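Local coordinates for alginate lyase A1-II' (Sphingomonas sp. A1, PDB 2CWS), which probably cleaves the polysaccharide alginate by a lyase reaction, as a catalytic domain of polysaccharide lyase family 7, at residues A[16-21]-A[69-74]; A[109-114]-A[198-203]. All coordinates share one frame; numbering follows the deposited sequence. Where two conformers were deposited one is given.

Interactions 1 and 2 lie in one antiparallel sheet, their centres about 10 Å apart, because strands 67-72 and 197-202 are neighbours in it. Lys201 of interaction 2 joins them: its NZ stands 2.8 Å from Glu69 OE1, a salt bridge, and 2.7 Å from Gln18 OE1, a probable hydrogen bond. Packing adds to this where Arg71 NH2 lies 3.5 Å from Ile114 CD1. Each contact also holds a sulfate, probably from the crystallisation liquor, on the sheet face that carries Lys16, Gln18, Glu69, Arg71, Gln110, His112, Tyr199 and Lys201. Two anions on this polar face are consistent with a surface suited to the acidic polymer alginate.

Interaction 1. Residues A[16-21]-A[69-74]; sequences KLQLPD and ELREML. With SO4 (sulfate ion), chain C.
Lys16 NZ, gripped by sulfate O2 at 2.8 Å and by Glu26 OE2 in a salt bridge, holds the ion together with Arg71 from the facing strand. Arg71 NE donates to sulfate O1 at 2.8 Å, nearly straight at 167°, and O1 lies at the edge of the guanidinium, in its plane. Arg71 NH2 donates to O3 of the same ion, so two neighbouring N-H groups of one guanidinium grip two sulfate oxygens. The lysine chain runs extended beyond CG. Lys16 NZ and Arg71 NE are 4.6 Å apart, a like-charge pair whose repulsion the sulfate probably eases. Arg71 NH1 donates to Glu72 O at 2.8 Å, in the guanidinium plane, which should fix the rotation of the group. The bend of the arginine at chi2 (-68°) sets its CD beside Lys16 CE. Lys16 CD packs against Met73 SD at 3.7 Å, their side chains crossing obliquely. Gln18 crosses Arg71 too, its amide plane turned 83° from the guanidinium, with Gln18 NE2 3.9 Å from Arg71 CG; its OE1 is held by Lys201 and its NE2 by Glu26. On the other face, Leu17 CD1 meets Leu70 CD2 at 3.9 Å, where Leu70 packs on Met49 and Phe51 of strand 49-54 and Leu17 on Tyr36. Four backbone bonds tie Lys16 to Arg71 and Gln18 to Glu69, leaving Leu17 and Leu70 as the non-hydrogen-bonded pair between them. This antiparallel pairing, polar Lys16, Gln18, Glu69 and Arg71 on one face and Leu17 with Leu70 on the other, fits the concanavalin-like beta-sandwich of this lyase family.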
loop_
_atom_site.group_PDB
_atom_site.type_symbol
_atom_site.label_atom_id
_atom_site.label_comp_id
_atom_site.label_asym_id
_atom_site.label_seq_id
_atom_site.Cartn_x
_atom_site.Cartn_y
_atom_site.Cartn_z
ATOM N N LYS A 16 1.828 -11.106 0.549
ATOM C CA LYS A 16 3.137 -11.439 -0.028
ATOM C C LYS A 16 3.931 -10.144 -0.090
ATOM O O LYS A 16 3.354 -9.037 -0.029
ATOM C CB LYS A 16 3.042 -12.124 -1.393
ATOM C CG LYS A 16 2.494 -11.251 -2.497
ATOM C CD LYS A 16 2.508 -11.992 -3.842
ATOM C CE LYS A 16 1.895 -11.153 -4.951
ATOM N NZ LYS A 16 2.083 -11.811 -6.261
ATOM N N LEU A 17 5.254 -10.235 -0.198
ATOM C CA LEU A 17 6.116 -9.086 -0.202
ATOM C C LEU A 17 6.803 -8.924 -1.547
ATOM O O LEU A 17 7.364 -9.892 -2.077
ATOM C CB LEU A 17 7.204 -9.269 0.894
ATOM C CG LEU A 17 8.311 -8.187 0.970
ATOM C CD1 LEU A 17 7.773 -6.815 1.340
ATOM C CD2 LEU A 17 9.347 -8.664 1.971
ATOM N N GLN A 18 6.768 -7.713 -2.075
ATOM C CA GLN A 18 7.413 -7.342 -3.333
ATOM C C GLN A 18 8.636 -6.499 -3.014
ATOM O O GLN A 18 8.521 -5.513 -2.257
ATOM C CB GLN A 18 6.384 -6.594 -4.216
ATOM C CG GLN A 18 5.222 -7.488 -4.570
ATOM C CD GLN A 18 4.079 -6.781 -5.231
ATOM O OE1 GLN A 18 3.794 -5.620 -4.847
ATOM N NE2 GLN A 18 3.409 -7.445 -6.148
ATOM N N LEU A 19 9.769 -6.878 -3.595
ATOM C CA LEU A 19 11.065 -6.263 -3.272
ATOM C C LEU A 19 11.599 -5.363 -4.351
ATOM O O LEU A 19 11.245 -5.489 -5.523
ATOM C CB LEU A 19 12.085 -7.399 -3.007
ATOM C CG LEU A 19 11.756 -8.255 -1.783
ATOM C CD1 LEU A 19 12.750 -9.454 -1.776
ATOM C CD2 LEU A 19 11.816 -7.482 -0.506
ATOM N N PRO A 20 12.564 -4.520 -3.986
ATOM C CA PRO A 20 13.195 -3.607 -4.948
ATOM C C PRO A 20 14.568 -4.064 -5.397
ATOM O O PRO A 20 15.368 -3.246 -5.859
ATOM C CB PRO A 20 13.310 -2.312 -4.126
ATOM C CG PRO A 20 13.659 -2.816 -2.755
ATOM C CD PRO A 20 12.909 -4.121 -2.607
ATOM N N ASP A 21 14.849 -5.353 -5.275
ATOM C CA ASP A 21 16.072 -5.883 -5.905
ATOM C C ASP A 21 15.914 -5.807 -7.412
ATOM O O ASP A 21 14.826 -5.530 -7.944
ATOM C CB ASP A 21 16.355 -7.292 -5.376
ATOM C CG ASP A 21 15.275 -8.301 -5.779
ATOM O OD1 ASP A 21 15.625 -9.460 -6.119
ATOM O OD2 ASP A 21 14.096 -7.966 -5.760
ATOM N N GLU A 69 7.071 -3.642 -0.554
ATOM C CA GLU A 69 5.654 -3.377 -0.338
ATOM C C GLU A 69 4.916 -4.725 -0.199
ATOM O O GLU A 69 5.169 -5.636 -0.993
ATOM C CB GLU A 69 5.081 -2.521 -1.461
ATOM C CG GLU A 69 3.675 -1.964 -1.217
ATOM C CD GLU A 69 3.141 -1.166 -2.388
ATOM O OE1 GLU A 69 3.400 -1.534 -3.557
ATOM O OE2 GLU A 69 2.424 -0.159 -2.137
ATOM N N LEU A 70 4.002 -4.795 0.781
ATOM C CA LEU A 70 3.142 -5.948 0.910
ATOM C C LEU A 70 1.942 -5.827 -0.011
ATOM O O LEU A 70 1.419 -4.735 -0.243
ATOM C CB LEU A 70 2.625 -6.066 2.371
ATOM C CG LEU A 70 3.672 -6.273 3.418
ATOM C CD1 LEU A 70 3.072 -6.188 4.809
ATOM C CD2 LEU A 70 4.422 -7.638 3.241
ATOM N N ARG A 71 1.496 -6.966 -0.513
ATOM C CA ARG A 71 0.383 -7.112 -1.458
ATOM C C ARG A 71 -0.572 -8.125 -0.865
ATOM O O ARG A 71 -0.178 -9.289 -0.593
ATOM C CB ARG A 71 1.018 -7.588 -2.800
ATOM C CG ARG A 71 0.096 -7.680 -4.022
ATOM C CD ARG A 71 -0.999 -8.773 -3.991
ATOM N NE ARG A 71 -1.422 -9.009 -5.366
ATOM C CZ ARG A 71 -2.598 -9.504 -5.716
ATOM N NH1 ARG A 71 -3.503 -9.859 -4.798
ATOM N NH2 ARG A 71 -2.868 -9.630 -7.029
ATOM N N GLU A 72 -1.817 -7.726 -0.629
ATOM C CA GLU A 72 -2.785 -8.580 0.052
ATOM C C GLU A 72 -3.114 -9.796 -0.785
ATOM O O GLU A 72 -3.387 -9.678 -1.994
ATOM C CB GLU A 72 -4.075 -7.792 0.309
ATOM C CG GLU A 72 -5.158 -8.640 0.981
ATOM C CD GLU A 72 -6.512 -7.958 0.960
ATOM O OE1 GLU A 72 -6.715 -6.969 0.249
ATOM O OE2 GLU A 72 -7.408 -8.511 1.698
ATOM N N MET A 73 -3.164 -10.964 -0.149
ATOM C CA MET A 73 -3.452 -12.247 -0.765
ATOM C C MET A 73 -4.602 -12.903 -0.017
ATOM O O MET A 73 -4.360 -13.637 0.937
ATOM C CB MET A 73 -2.215 -13.165 -0.744
ATOM C CG MET A 73 -1.048 -12.569 -1.499
ATOM S SD MET A 73 -1.138 -12.668 -3.289
ATOM C CE MET A 73 -0.841 -14.447 -3.512
ATOM N N LEU A 74 -5.844 -12.679 -0.512
ATOM C CA LEU A 74 -6.955 -13.450 0.061
ATOM C C LEU A 74 -6.646 -14.921 -0.001
ATOM O O LEU A 74 -7.019 -15.689 0.929
ATOM C CB LEU A 74 -8.230 -13.199 -0.776
ATOM C CG LEU A 74 -8.875 -11.803 -0.663
ATOM C CD1 LEU A 74 -10.110 -11.748 -1.513
ATOM C CD2 LEU A 74 -9.217 -11.480 0.811
HETATM S S SO4 C . 0.350 -9.477 -8.719
HETATM O O1 SO4 C . 0.594 -8.733 -7.352
HETATM O O2 SO4 C . 0.669 -10.848 -8.534
HETATM O O3 SO4 C . -0.944 -9.291 -9.173
HETATM O O4 SO4 C . 1.304 -8.741 -9.566
#

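Interaction 2. Residues A[109-114]-A[198-203]; sequences AQIHGI and YYFKAG. With SO4 (sulfate ion), chain B.
His112 and Tyr199 are paired across a hydrogen-bonded antiparallel pair, their side chains side by side and pointing the same way. The ring planes are only 7° apart, yet the centroids are 5.4 Å apart, so the rings barely overlap. What covers the tyrosine face is His112 CB, a CH-pi contact 3.8 Å from the ring centroid, while Tyr199 OH lies over the imidazole toward its rim. Tyr199 CG sits between its backbone N and carbonyl carbon (chi1 59°), which swings the ring toward His112 CB. His112 ND1 donates to Gly113 O at 2.7 Å, in the carbonyl plane and on a lone pair; His112 NE2 donates to sulfate O2 at 2.6 Å, 177° at the hydrogen. These two bonds should hold the ring's rotation. An alanine at His112 would probably leave that sulfate oxygen and the Gly113 carbonyl without these donors, and Tyr199 OH without the ring beneath it. Gln110 and Lys201 run alongside each other, Gln110 NE2 3.7 Å from Lys201 CD; the amide's main partner is Glu69, its sulfate bond being weak. On the opposite face, in the conformer given, Ile111 CG1 lies 3.5 Å from Phe200 CE2 and Ile111 CG2 packs on Tyr198 CB. Strand 120-130 pairs with the other side of 109-114, strand 67-72 flanks 198-202, and strand 162-169 of the second sheet packs on Ala109 and Ile111.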
loop_
_atom_site.group_PDB
_atom_site.type_symbol
_atom_site.label_atom_id
_atom_site.label_comp_id
_atom_site.label_asym_id
_atom_site.label_seq_id
_atom_site.Cartn_x
_atom_site.Cartn_y
_atom_site.Cartn_z
ATOM N N ALA A 109 0.556 3.122 1.463
ATOM C CA ALA A 109 -0.544 2.183 1.429
ATOM C C ALA A 109 -1.325 2.397 0.154
ATOM O O ALA A 109 -1.290 3.492 -0.439
ATOM C CB ALA A 109 -1.469 2.363 2.645
ATOM N N GLN A 110 -2.027 1.356 -0.273
ATOM C CA GLN A 110 -2.874 1.461 -1.478
ATOM C C GLN A 110 -4.096 0.573 -1.334
ATOM O O GLN A 110 -4.110 -0.424 -0.606
ATOM C CB GLN A 110 -2.159 1.006 -2.788
ATOM C CG GLN A 110 -0.773 1.588 -2.961
ATOM C CD GLN A 110 -0.265 1.339 -4.357
ATOM O OE1 GLN A 110 -0.969 1.653 -5.340
ATOM N NE2 GLN A 110 0.943 0.808 -4.460
ATOM N N ILE A 111 -5.106 0.914 -2.148
ATOM C CA ILE A 111 -6.034 -0.078 -2.690
ATOM C C ILE A 111 -5.712 -0.119 -4.183
ATOM O O ILE A 111 -5.796 0.933 -4.828
ATOM C CB ILE A 111 -7.524 0.253 -2.474
ATOM C CG1 ILE A 111 -7.870 0.293 -0.996
ATOM C CG2 ILE A 111 -8.363 -0.782 -3.227
ATOM C CD1 ILE A 111 -9.318 0.709 -0.783
ATOM N N HIS A 112 -5.408 -1.306 -4.707
ATOM C CA HIS A 112 -5.091 -1.405 -6.107
ATOM C C HIS A 112 -6.178 -2.184 -6.843
ATOM O O HIS A 112 -6.655 -3.236 -6.335
ATOM C CB HIS A 112 -3.738 -2.146 -6.233
ATOM C CG HIS A 112 -3.026 -1.771 -7.483
ATOM N ND1 HIS A 112 -3.418 -2.129 -8.757
ATOM C CD2 HIS A 112 -1.926 -1.012 -7.630
ATOM C CE1 HIS A 112 -2.562 -1.623 -9.636
ATOM N NE2 HIS A 112 -1.617 -0.928 -8.987
ATOM N N GLY A 113 -6.581 -1.681 -8.019
ATOM C CA GLY A 113 -7.452 -2.453 -8.858
ATOM C C GLY A 113 -6.735 -3.584 -9.561
ATOM O O GLY A 113 -5.521 -3.579 -9.742
ATOM N N ILE A 114 -7.548 -4.548 -10.016
ATOM C CA ILE A 114 -7.010 -5.679 -10.804
ATOM C C ILE A 114 -8.193 -6.217 -11.607
ATOM O O ILE A 114 -9.353 -6.153 -11.158
ATOM C CB ILE A 114 -6.404 -6.756 -9.875
ATOM C CG1 ILE A 114 -5.696 -7.878 -10.686
ATOM C CG2 ILE A 114 -7.417 -7.308 -8.887
ATOM C CD1 ILE A 114 -4.837 -8.741 -9.770
ATOM N N TYR A 198 -10.107 -5.782 -6.366
ATOM C CA TYR A 198 -9.226 -4.927 -5.571
ATOM C C TYR A 198 -8.431 -5.737 -4.580
ATOM O O TYR A 198 -8.853 -6.823 -4.135
ATOM C CB TYR A 198 -10.051 -3.865 -4.720
ATOM C CG TYR A 198 -10.967 -3.075 -5.646
ATOM C CD1 TYR A 198 -10.437 -1.964 -6.327
ATOM C CD2 TYR A 198 -12.268 -3.475 -5.919
ATOM C CE1 TYR A 198 -11.239 -1.246 -7.213
ATOM C CE2 TYR A 198 -13.055 -2.803 -6.823
ATOM C CZ TYR A 198 -12.555 -1.699 -7.473
ATOM O OH TYR A 198 -13.286 -0.981 -8.373
ATOM N N TYR A 199 -7.284 -5.205 -4.193
ATOM C CA TYR A 199 -6.497 -5.747 -3.100
ATOM C C TYR A 199 -5.779 -4.587 -2.406
ATOM O O TYR A 199 -5.463 -3.548 -3.018
ATOM C CB TYR A 199 -5.498 -6.807 -3.585
ATOM C CG TYR A 199 -4.510 -6.348 -4.612
ATOM C CD1 TYR A 199 -4.784 -6.531 -5.970
ATOM C CD2 TYR A 199 -3.318 -5.727 -4.291
ATOM C CE1 TYR A 199 -3.909 -6.127 -6.949
ATOM C CE2 TYR A 199 -2.434 -5.302 -5.242
ATOM C CZ TYR A 199 -2.725 -5.480 -6.594
ATOM O OH TYR A 199 -1.822 -5.064 -7.534
ATOM N N PHE A 200 -5.531 -4.770 -1.108
ATOM C CA PHE A 200 -4.777 -3.788 -0.343
ATOM C C PHE A 200 -3.280 -3.950 -0.566
ATOM O O PHE A 200 -2.782 -5.047 -0.880
ATOM C CB PHE A 200 -5.079 -3.926 1.144
ATOM C CG PHE A 200 -6.469 -3.471 1.564
ATOM C CD1 PHE A 200 -7.412 -4.338 2.078
ATOM C CD2 PHE A 200 -6.788 -2.117 1.453
ATOM C CE1 PHE A 200 -8.641 -3.883 2.492
ATOM C CE2 PHE A 200 -8.043 -1.674 1.887
ATOM C CZ PHE A 200 -8.968 -2.529 2.398
ATOM N N LYS A 201 -2.533 -2.851 -0.326
ATOM C CA LYS A 201 -1.082 -2.887 -0.267
ATOM C C LYS A 201 -0.634 -2.002 0.882
ATOM O O LYS A 201 -1.322 -1.014 1.222
ATOM C CB LYS A 201 -0.413 -2.352 -1.564
ATOM C CG LYS A 201 -0.951 -2.986 -2.834
ATOM C CD LYS A 201 -0.008 -2.774 -4.021
ATOM C CE LYS A 201 1.074 -3.865 -4.039
ATOM N NZ LYS A 201 2.138 -3.525 -5.021
ATOM N N ALA A 202 0.536 -2.296 1.444
ATOM C CA ALA A 202 1.099 -1.453 2.510
ATOM C C ALA A 202 2.596 -1.662 2.525
ATOM O O ALA A 202 3.074 -2.805 2.481
ATOM C CB ALA A 202 0.519 -1.840 3.871
ATOM N N GLY A 203 3.341 -0.549 2.638
ATOM C CA GLY A 203 4.788 -0.668 2.762
ATOM C C GLY A 203 5.463 0.611 2.307
ATOM O O GLY A 203 5.159 1.687 2.875
HETATM S S SO4 B . 1.567 0.594 -9.198
HETATM O O1 SO4 B . 1.438 0.040 -7.724
HETATM O O2 SO4 B . 0.412 0.266 -10.005
HETATM O O3 SO4 B . 1.678 2.005 -9.180
HETATM O O4 SO4 B . 2.743 0.002 -9.826
#